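Local structure of annexin A8 (Homo sapiens, 1W3W) at residues A[25-30]-A[60-65]; A[47-52]-A[316-321]; A[84-89]-A[279-284]. The protein binds calcium and acidic phospholipids and acts as an anticoagulant by indirectly inhibiting the thromboplastin-specific complex of the blood coagulation cascade. One frame throughout, in Å; residues are numbered along the deposited sequence.

Overall arrangement
From the N terminus, contact 1 closes first, joining helices 24-34 and 53-67 over some thirty residues of the predicted first annexin repeat. Contact 2 starts between those two segments, at 47-52, and runs forward to 316-321 in the fourth repeat, so the two contacts cross along the chain; D26 OD1 and R51 NE meet at 2.6 Å in a salt bridge between them. Contact 3, from 84-89 to 279-284, begins and ends within the span of contact 2 and follows contact 1 in series. Contacts 2 and 3 have centres about 10 Å apart, and both tie the first repeat to the fourth, whereas contact 1 is internal to the first.

Contact 1: A[25-30]-A[60-65]; sequences PDAETL and AKSFKA
Within the five-helix bundle of the first annexin repeat, A27 of helix 24-34 packs against S62 and F63 of helix 53-67. The segment axes come within 8.5 Å and cross at -65°. The backbones meet at A27 and F63, whose CA atoms are 5.0 Å apart, a close approach consistent with the small side chain of A27.

That methyl is directed at the other helix and reaches two neighbouring residues. A27 CB lies 3.6 Å from S62 OG and 4.1 Å from F63 CB, so it fits between the serine hydroxyl and the root of the phenylalanine. The polar end of S62 is held by bonds of its own with D24 and Q66, while its contact with A27 is simple packing.

F63 carries the contact further along helix 24-34. Its CG stands anti to the backbone N (chi1 -174°), which brings the ring up to the backbone of A27 and L30. The ring presents its edge rather than a face: A27 O lies near the ring plane, 3.6 Å from F63 CD2. At the next position of that edge, F63 CE2 is 4.3 Å from L30 CB, an apolar touch.

The F63 ring also meets F67 edge-to-face and touches L71 and T74 of helix 71-78, while L30 reaches V47 and L48 of helix 41-48. All four touching residues are buried, and the contact joins two steeply crossed helices of the compact helical bundle that makes up an annexin repeat.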
loop_
_atom_site.group_PDB
_atom_site.type_symbol
_atom_site.label_atom_id
_atom_site.label_comp_id
_atom_site.label_asym_id
_atom_site.label_seq_id
_atom_site.Cartn_x
_atom_site.Cartn_y
_atom_site.Cartn_z
ATOM N N PRO A 25 -11.967 -24.818 15.879
ATOM C CA PRO A 25 -10.930 -25.790 15.499
ATOM C C PRO A 25 -9.635 -25.149 15.020
ATOM O O PRO A 25 -8.569 -25.613 15.376
ATOM C CB PRO A 25 -11.570 -26.575 14.346
ATOM C CG PRO A 25 -13.041 -26.354 14.478
ATOM C CD PRO A 25 -13.214 -25.011 15.116
ATOM N N ASP A 26 -9.732 -24.092 14.219
ATOM C CA ASP A 26 -8.542 -23.370 13.771
ATOM C C ASP A 26 -7.763 -22.778 14.960
ATOM O O ASP A 26 -6.541 -22.831 14.994
ATOM C CB ASP A 26 -8.927 -22.261 12.792
ATOM C CG ASP A 26 -9.238 -22.787 11.393
ATOM O OD1 ASP A 26 -9.966 -22.101 10.655
ATOM O OD2 ASP A 26 -8.799 -23.858 10.940
ATOM N N ALA A 27 -8.475 -22.203 15.915
ATOM C CA ALA A 27 -7.841 -21.669 17.121
ATOM C C ALA A 27 -7.105 -22.780 17.843
ATOM O O ALA A 27 -5.986 -22.602 18.293
ATOM C CB ALA A 27 -8.885 -21.026 18.041
ATOM N N GLU A 28 -7.733 -23.948 17.938
ATOM C CA GLU A 28 -7.097 -25.106 18.559
ATOM C C GLU A 28 -5.872 -25.597 17.795
ATOM O O GLU A 28 -4.879 -25.979 18.402
ATOM C CB GLU A 28 -8.094 -26.254 18.725
ATOM C CG GLU A 28 -7.632 -27.284 19.742
ATOM C CD GLU A 28 -8.578 -28.457 19.841
ATOM O OE1 GLU A 28 -8.836 -29.088 18.803
ATOM O OE2 GLU A 28 -9.064 -28.736 20.958
ATOM N N THR A 29 -5.921 -25.571 16.469
ATOM C CA THR A 29 -4.753 -25.920 15.692
ATOM C C THR A 29 -3.581 -24.993 16.006
ATOM O O THR A 29 -2.462 -25.448 16.169
ATOM C CB THR A 29 -5.075 -25.848 14.203
ATOM O OG1 THR A 29 -6.063 -26.823 13.890
ATOM C CG2 THR A 29 -3.875 -26.262 13.372
ATOM N N LEU A 30 -3.837 -23.693 16.087
ATOM C CA LEU A 30 -2.773 -22.739 16.379
ATOM C C LEU A 30 -2.214 -22.937 17.796
ATOM O O LEU A 30 -1.008 -22.878 18.004
ATOM C CB LEU A 30 -3.265 -21.313 16.209
ATOM C CG LEU A 30 -3.675 -20.907 14.804
ATOM C CD1 LEU A 30 -4.249 -19.507 14.807
ATOM C CD2 LEU A 30 -2.496 -21.014 13.861
ATOM N N ALA A 60 -8.936 -15.257 16.229
ATOM C CA ALA A 60 -8.286 -14.544 17.335
ATOM C C ALA A 60 -9.196 -14.472 18.555
ATOM O O ALA A 60 -8.751 -14.714 19.690
ATOM C CB ALA A 60 -7.852 -13.142 16.900
ATOM N N LYS A 61 -10.476 -14.179 18.331
ATOM C CA LYS A 61 -11.444 -14.089 19.432
ATOM C C LYS A 61 -11.660 -15.438 20.115
ATOM O O LYS A 61 -11.696 -15.527 21.347
ATOM C CB LYS A 61 -12.778 -13.540 18.933
ATOM C CG LYS A 61 -13.747 -13.202 20.061
ATOM C CD LYS A 61 -14.890 -12.296 19.589
ATOM C CE LYS A 61 -16.241 -12.668 20.216
ATOM N NZ LYS A 61 -16.934 -11.485 20.823
ATOM N N SER A 62 -11.800 -16.486 19.315
ATOM C CA SER A 62 -11.946 -17.837 19.828
ATOM C C SER A 62 -10.707 -18.283 20.596
ATOM O O SER A 62 -10.825 -18.942 21.614
ATOM C CB SER A 62 -12.238 -18.833 18.693
ATOM O OG SER A 62 -12.198 -20.170 19.161
ATOM N N PHE A 63 -9.533 -17.910 20.103
ATOM C CA PHE A 63 -8.268 -18.267 20.726
ATOM C C PHE A 63 -8.169 -17.647 22.123
ATOM O O PHE A 63 -7.723 -18.309 23.048
ATOM C CB PHE A 63 -7.108 -17.804 19.845
ATOM C CG PHE A 63 -5.752 -18.253 20.314
ATOM C CD1 PHE A 63 -5.030 -17.501 21.246
ATOM C CD2 PHE A 63 -5.171 -19.402 19.792
ATOM C CE1 PHE A 63 -3.763 -17.910 21.661
ATOM C CE2 PHE A 63 -3.903 -19.811 20.200
ATOM C CZ PHE A 63 -3.201 -19.066 21.137
ATOM N N LYS A 64 -8.594 -16.396 22.269
ATOM C CA LYS A 64 -8.512 -15.705 23.551
ATOM C C LYS A 64 -9.545 -16.235 24.556
ATOM O O LYS A 64 -9.255 -16.354 25.755
ATOM C CB LYS A 64 -8.681 -14.201 23.373
ATOM C CG LYS A 64 -8.200 -13.380 24.590
ATOM C CD LYS A 64 -8.472 -11.881 24.417
ATOM C CE LYS A 64 -7.768 -11.293 23.182
ATOM N NZ LYS A 64 -7.518 -9.816 23.266
ATOM N N ALA A 65 -10.742 -16.542 24.071
ATOM C CA ALA A 65 -11.786 -17.100 24.916
ATOM C C ALA A 65 -11.403 -18.480 25.455
ATOM O O ALA A 65 -11.625 -18.768 26.638
ATOM C CB ALA A 65 -13.109 -17.178 24.146
#

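Contact 2: A[47-52]-A[316-321]; sequences VLTKRS and KNALLS
T49 and K50 face S321 at the interface between the first and fourth annexin repeats, two modules that pair side by side in the annexin core. Segment 47-52 includes the end region of helix 41-48, and S321 lies two residues before the end of helix 313-323. The geometry centres on one hydroxyl: S321 OG is approached by the T49 hydroxyl and by the K50 ammonium group.

The two hydroxyls meet end to end, with S321 OG donating to T49 OG1 at 2.6 Å. The T49 side chain is turned to receive this bond, its OG1 sitting between the backbone N and the carbonyl carbon (chi1 67°), while S321 directs its CB towards the other segment. T49 OG1 is also bonded to I45 O one turn back in helix 41-48, and two bonds on this buried oxygen would fix the rotation of the T49 side chain.

The K50 side chain starts off along the interface and is bent at chi2 (-61°), which folds its end over to S321. K50 NZ donates to S321 O at 3.1 Å, with a C=O...N angle of 125° and the nitrogen tilted out of the carbonyl plane. A weaker bond of 3.3 Å joins K50 NZ to S321 OG, so the ammonium group straddles the backbone carbonyl and the side-chain hydroxyl of a single residue. Because this carbonyl lies close to the C-terminal end of its helix, the positive charge of the exposed lysine is probably well placed against the helix dipole.

Beside this polar cluster the T49 methyl packs on the backbone of helix 313-323, with T49 CG2 3.8 Å from A318 O and a looser 4.4 Å from A318 CB.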
loop_
_atom_site.group_PDB
_atom_site.type_symbol
_atom_site.label_atom_id
_atom_site.label_comp_id
_atom_site.label_asym_id
_atom_site.label_seq_id
_atom_site.Cartn_x
_atom_site.Cartn_y
_atom_site.Cartn_z
ATOM N N VAL A 47 -3.222 -22.503 8.414
ATOM C CA VAL A 47 -4.434 -21.858 8.900
ATOM C C VAL A 47 -4.489 -20.391 8.437
ATOM O O VAL A 47 -5.445 -19.966 7.775
ATOM C CB VAL A 47 -4.534 -21.943 10.443
ATOM C CG1 VAL A 47 -5.682 -21.090 10.971
ATOM C CG2 VAL A 47 -4.709 -23.393 10.897
ATOM N N LEU A 48 -3.474 -19.606 8.776
ATOM C CA LEU A 48 -3.595 -18.161 8.623
ATOM C C LEU A 48 -3.540 -17.660 7.182
ATOM O O LEU A 48 -4.185 -16.657 6.886
ATOM C CB LEU A 48 -2.582 -17.432 9.500
ATOM C CG LEU A 48 -2.807 -17.727 10.981
ATOM C CD1 LEU A 48 -1.739 -17.059 11.804
ATOM C CD2 LEU A 48 -4.205 -17.286 11.425
ATOM N N THR A 49 -2.791 -18.318 6.298
ATOM C CA THR A 49 -2.784 -17.919 4.873
ATOM C C THR A 49 -3.914 -18.499 4.040
ATOM O O THR A 49 -4.069 -18.099 2.897
ATOM C CB THR A 49 -1.463 -18.263 4.158
ATOM O OG1 THR A 49 -1.313 -19.692 4.052
ATOM C CG2 THR A 49 -0.267 -17.755 4.931
ATOM N N LYS A 50 -4.681 -19.443 4.580
ATOM C CA LYS A 50 -5.811 -20.023 3.864
ATOM C C LYS A 50 -7.167 -19.551 4.376
ATOM O O LYS A 50 -8.186 -19.984 3.865
ATOM C CB LYS A 50 -5.749 -21.560 3.918
ATOM C CG LYS A 50 -4.563 -22.172 3.166
ATOM C CD LYS A 50 -4.605 -21.831 1.681
ATOM C CE LYS A 50 -3.408 -22.400 0.901
ATOM N NZ LYS A 50 -3.071 -21.510 -0.260
ATOM N N ARG A 51 -7.196 -18.695 5.387
ATOM C CA ARG A 51 -8.433 -18.088 5.854
ATOM C C ARG A 51 -8.416 -16.604 5.515
ATOM O O ARG A 51 -7.371 -16.013 5.368
ATOM C CB ARG A 51 -8.595 -18.261 7.368
ATOM C CG ARG A 51 -8.630 -19.710 7.853
ATOM C CD ARG A 51 -9.877 -20.511 7.447
ATOM N NE ARG A 51 -9.778 -21.839 8.046
ATOM C CZ ARG A 51 -9.294 -22.921 7.442
ATOM N NH1 ARG A 51 -8.945 -22.908 6.161
ATOM N NH2 ARG A 51 -9.200 -24.050 8.128
ATOM N N SER A 52 -9.583 -16.003 5.391
ATOM C CA SER A 52 -9.686 -14.581 5.096
ATOM C C SER A 52 -9.380 -13.751 6.338
ATOM O O SER A 52 -9.375 -14.256 7.460
ATOM C CB SER A 52 -11.084 -14.263 4.584
ATOM O OG SER A 52 -12.037 -14.352 5.628
ATOM N N LYS A 316 9.150 -17.477 2.805
ATOM C CA LYS A 316 8.860 -17.788 1.408
ATOM C C LYS A 316 7.610 -18.627 1.239
ATOM O O LYS A 316 6.776 -18.334 0.393
ATOM C CB LYS A 316 10.032 -18.535 0.777
ATOM C CG LYS A 316 9.859 -18.836 -0.693
ATOM C CD LYS A 316 10.162 -20.275 -1.002
ATOM C CE LYS A 316 11.622 -20.594 -0.765
ATOM N NZ LYS A 316 12.008 -21.872 -1.423
ATOM N N ASN A 317 7.479 -19.677 2.034
ATOM C CA ASN A 317 6.370 -20.593 1.857
ATOM C C ASN A 317 5.044 -19.959 2.230
ATOM O O ASN A 317 4.031 -20.233 1.599
ATOM C CB ASN A 317 6.609 -21.884 2.624
ATOM C CG ASN A 317 7.700 -22.734 1.989
ATOM O OD1 ASN A 317 7.872 -22.739 0.758
ATOM N ND2 ASN A 317 8.456 -23.439 2.821
ATOM N N ALA A 318 5.062 -19.084 3.229
ATOM C CA ALA A 318 3.883 -18.333 3.603
ATOM C C ALA A 318 3.506 -17.346 2.491
ATOM O O ALA A 318 2.338 -17.206 2.169
ATOM C CB ALA A 318 4.119 -17.591 4.919
ATOM N N LEU A 319 4.480 -16.651 1.913
ATOM C CA LEU A 319 4.184 -15.705 0.827
ATOM C C LEU A 319 3.557 -16.423 -0.356
ATOM O O LEU A 319 2.570 -15.947 -0.927
ATOM C CB LEU A 319 5.429 -14.959 0.367
ATOM C CG LEU A 319 5.924 -13.809 1.243
ATOM C CD1 LEU A 319 7.258 -13.347 0.757
ATOM C CD2 LEU A 319 4.946 -12.657 1.230
ATOM N N LEU A 320 4.117 -17.578 -0.713
ATOM C CA LEU A 320 3.618 -18.339 -1.855
ATOM C C LEU A 320 2.227 -18.897 -1.590
ATOM O O LEU A 320 1.425 -18.967 -2.496
ATOM C CB LEU A 320 4.606 -19.466 -2.230
ATOM C CG LEU A 320 5.965 -19.018 -2.783
ATOM C CD1 LEU A 320 6.914 -20.228 -2.987
ATOM C CD2 LEU A 320 5.791 -18.282 -4.103
ATOM N N SER A 321 1.935 -19.271 -0.345
ATOM C CA SER A 321 0.607 -19.761 0.035
ATOM C C SER A 321 -0.438 -18.658 -0.156
ATOM O O SER A 321 -1.529 -18.908 -0.665
ATOM C CB SER A 321 0.621 -20.274 1.472
ATOM O OG SER A 321 -0.613 -20.858 1.838
#

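Contact 3: A[84-89]-A[279-284]; sequences ERLIVA and NIVSRS
This is a small apolar helix-to-helix contact between the first and fourth annexin repeats, in which V281 of helix 273-283 packs against L86 and A89 of helix 81-91. Its centre lies about 11 Å from the centre of the chain, the least of the three contacts, and it buries 128 Å² over both sides. The nearest CA atoms, those of A89 and V281, are 7.0 Å apart, a spacing that leaves room for a valine side chain opposite an alanine.

V281 uses its two methyls unequally. CG2 does most of the work: V281 CG2 is 3.6 Å from L86 CD1 and 4.2 Å from A89 CB, so it rests in the angle between a leucine and an alanine three residues apart, on one face of helix 81-91. The leucine side chain approaches the valine at a slant and leads with its CD1 methyl. It gets there because L86 CG is anti to the backbone N (chi1 174°), which carries the branched end across to the other helix.

Neighbouring residues extend this packing. I277, one turn before V281, also touches L86 and A89, while Y97 of helix 96-107 lies against both A89 and V281. L86 continues to L319 and L322 of helix 313-323, and its side chain is about 12 Å from that of M266, a calcium ligand, so the contact itself takes no part in the metal site.

The second methyl meets backbone instead of side chain, with V281 CG1 3.9 Å from A89 O. On the valine's own segment, S284 OG donates a 2.8 Å hydrogen bond to V281 O.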
loop_
_atom_site.group_PDB
_atom_site.type_symbol
_atom_site.label_atom_id
_atom_site.label_comp_id
_atom_site.label_asym_id
_atom_site.label_seq_id
_atom_site.Cartn_x
_atom_site.Cartn_y
_atom_site.Cartn_z
ATOM N N GLU A 84 7.703 -13.836 11.189
ATOM C CA GLU A 84 6.894 -13.133 12.184
ATOM C C GLU A 84 6.262 -11.845 11.642
ATOM O O GLU A 84 5.096 -11.560 11.919
ATOM C CB GLU A 84 7.730 -12.799 13.421
ATOM C CG GLU A 84 6.926 -12.164 14.545
ATOM C CD GLU A 84 7.056 -10.655 14.637
ATOM O OE1 GLU A 84 6.395 -10.082 15.519
ATOM O OE2 GLU A 84 7.799 -10.031 13.849
ATOM N N ARG A 85 7.012 -11.060 10.887
ATOM C CA ARG A 85 6.480 -9.792 10.395
ATOM C C ARG A 85 5.286 -10.035 9.476
ATOM O O ARG A 85 4.306 -9.313 9.531
ATOM C CB ARG A 85 7.534 -9.001 9.634
ATOM C CG ARG A 85 8.452 -8.154 10.512
ATOM C CD ARG A 85 8.994 -6.905 9.785
ATOM N NE ARG A 85 10.157 -7.211 8.964
ATOM C CZ ARG A 85 10.634 -6.443 7.976
ATOM N NH1 ARG A 85 10.049 -5.293 7.638
ATOM N NH2 ARG A 85 11.706 -6.844 7.314
ATOM N N LEU A 86 5.398 -11.046 8.620
ATOM C CA LEU A 86 4.336 -11.387 7.679
ATOM C C LEU A 86 3.096 -11.918 8.374
ATOM O O LEU A 86 1.979 -11.502 8.062
ATOM C CB LEU A 86 4.833 -12.413 6.662
ATOM C CG LEU A 86 3.781 -12.957 5.695
ATOM C CD1 LEU A 86 3.202 -11.856 4.780
ATOM C CD2 LEU A 86 4.397 -14.048 4.885
ATOM N N ILE A 87 3.286 -12.855 9.296
ATOM C CA ILE A 87 2.166 -13.484 9.981
ATOM C C ILE A 87 1.428 -12.447 10.815
ATOM O O ILE A 87 0.206 -12.435 10.839
ATOM C CB ILE A 87 2.645 -14.682 10.854
ATOM C CG1 ILE A 87 3.186 -15.816 9.973
ATOM C CG2 ILE A 87 1.542 -15.209 11.723
ATOM C CD1 ILE A 87 2.154 -16.498 9.096
ATOM N N VAL A 88 2.164 -11.554 11.474
ATOM C CA VAL A 88 1.528 -10.549 12.326
ATOM C C VAL A 88 0.772 -9.548 11.462
ATOM O O VAL A 88 -0.313 -9.107 11.828
ATOM C CB VAL A 88 2.566 -9.816 13.224
ATOM C CG1 VAL A 88 1.987 -8.552 13.810
ATOM C CG2 VAL A 88 3.021 -10.741 14.342
ATOM N N ALA A 89 1.345 -9.201 10.306
ATOM C CA ALA A 89 0.686 -8.329 9.341
ATOM C C ALA A 89 -0.684 -8.883 8.918
ATOM O O ALA A 89 -1.646 -8.139 8.822
ATOM C CB ALA A 89 1.564 -8.110 8.114
ATOM N N ASN A 279 2.356 -4.842 0.541
ATOM C CA ASN A 279 1.575 -4.847 -0.678
ATOM C C ASN A 279 0.858 -6.154 -0.935
ATOM O O ASN A 279 -0.295 -6.143 -1.369
ATOM C CB ASN A 279 2.444 -4.396 -1.846
ATOM C CG ASN A 279 2.715 -2.921 -1.785
ATOM O OD1 ASN A 279 3.773 -2.474 -1.326
ATOM N ND2 ASN A 279 1.733 -2.149 -2.172
ATOM N N ILE A 280 1.507 -7.283 -0.639
ATOM C CA ILE A 280 0.849 -8.577 -0.790
ATOM C C ILE A 280 -0.284 -8.711 0.228
ATOM O O ILE A 280 -1.386 -9.115 -0.122
ATOM C CB ILE A 280 1.862 -9.750 -0.691
ATOM C CG1 ILE A 280 2.656 -9.815 -2.002
ATOM C CG2 ILE A 280 1.144 -11.075 -0.432
ATOM C CD1 ILE A 280 3.648 -10.913 -2.081
ATOM N N VAL A 281 -0.012 -8.353 1.476
ATOM C CA VAL A 281 -0.997 -8.501 2.522
ATOM C C VAL A 281 -2.199 -7.583 2.302
ATOM O O VAL A 281 -3.331 -8.042 2.373
ATOM C CB VAL A 281 -0.385 -8.273 3.908
ATOM C CG1 VAL A 281 -1.478 -8.148 4.970
ATOM C CG2 VAL A 281 0.566 -9.429 4.254
ATOM N N SER A 282 -1.944 -6.302 2.041
ATOM C CA SER A 282 -3.018 -5.292 1.956
ATOM C C SER A 282 -3.847 -5.426 0.671
ATOM O O SER A 282 -5.015 -5.052 0.655
ATOM C CB SER A 282 -2.470 -3.864 2.147
ATOM O OG SER A 282 -1.694 -3.411 1.054
ATOM N N ARG A 283 -3.274 -6.014 -0.382
ATOM C CA ARG A 283 -4.023 -6.215 -1.629
ATOM C C ARG A 283 -4.585 -7.632 -1.796
ATOM O O ARG A 283 -5.312 -7.888 -2.740
ATOM C CB ARG A 283 -3.164 -5.832 -2.828
ATOM C CG ARG A 283 -2.595 -4.407 -2.746
ATOM C CD ARG A 283 -3.640 -3.350 -2.458
ATOM N NE ARG A 283 -4.555 -3.210 -3.583
ATOM C CZ ARG A 283 -5.458 -2.247 -3.704
ATOM N NH1 ARG A 283 -5.617 -1.345 -2.756
ATOM N NH2 ARG A 283 -6.200 -2.180 -4.800
ATOM N N SER A 284 -4.279 -8.519 -0.858
ATOM C CA SER A 284 -4.623 -9.938 -0.930
ATOM C C SER A 284 -6.104 -10.213 -1.142
ATOM O O SER A 284 -6.420 -11.179 -1.779
ATOM C CB SER A 284 -4.152 -10.687 0.331
ATOM O OG SER A 284 -4.830 -10.227 1.482
#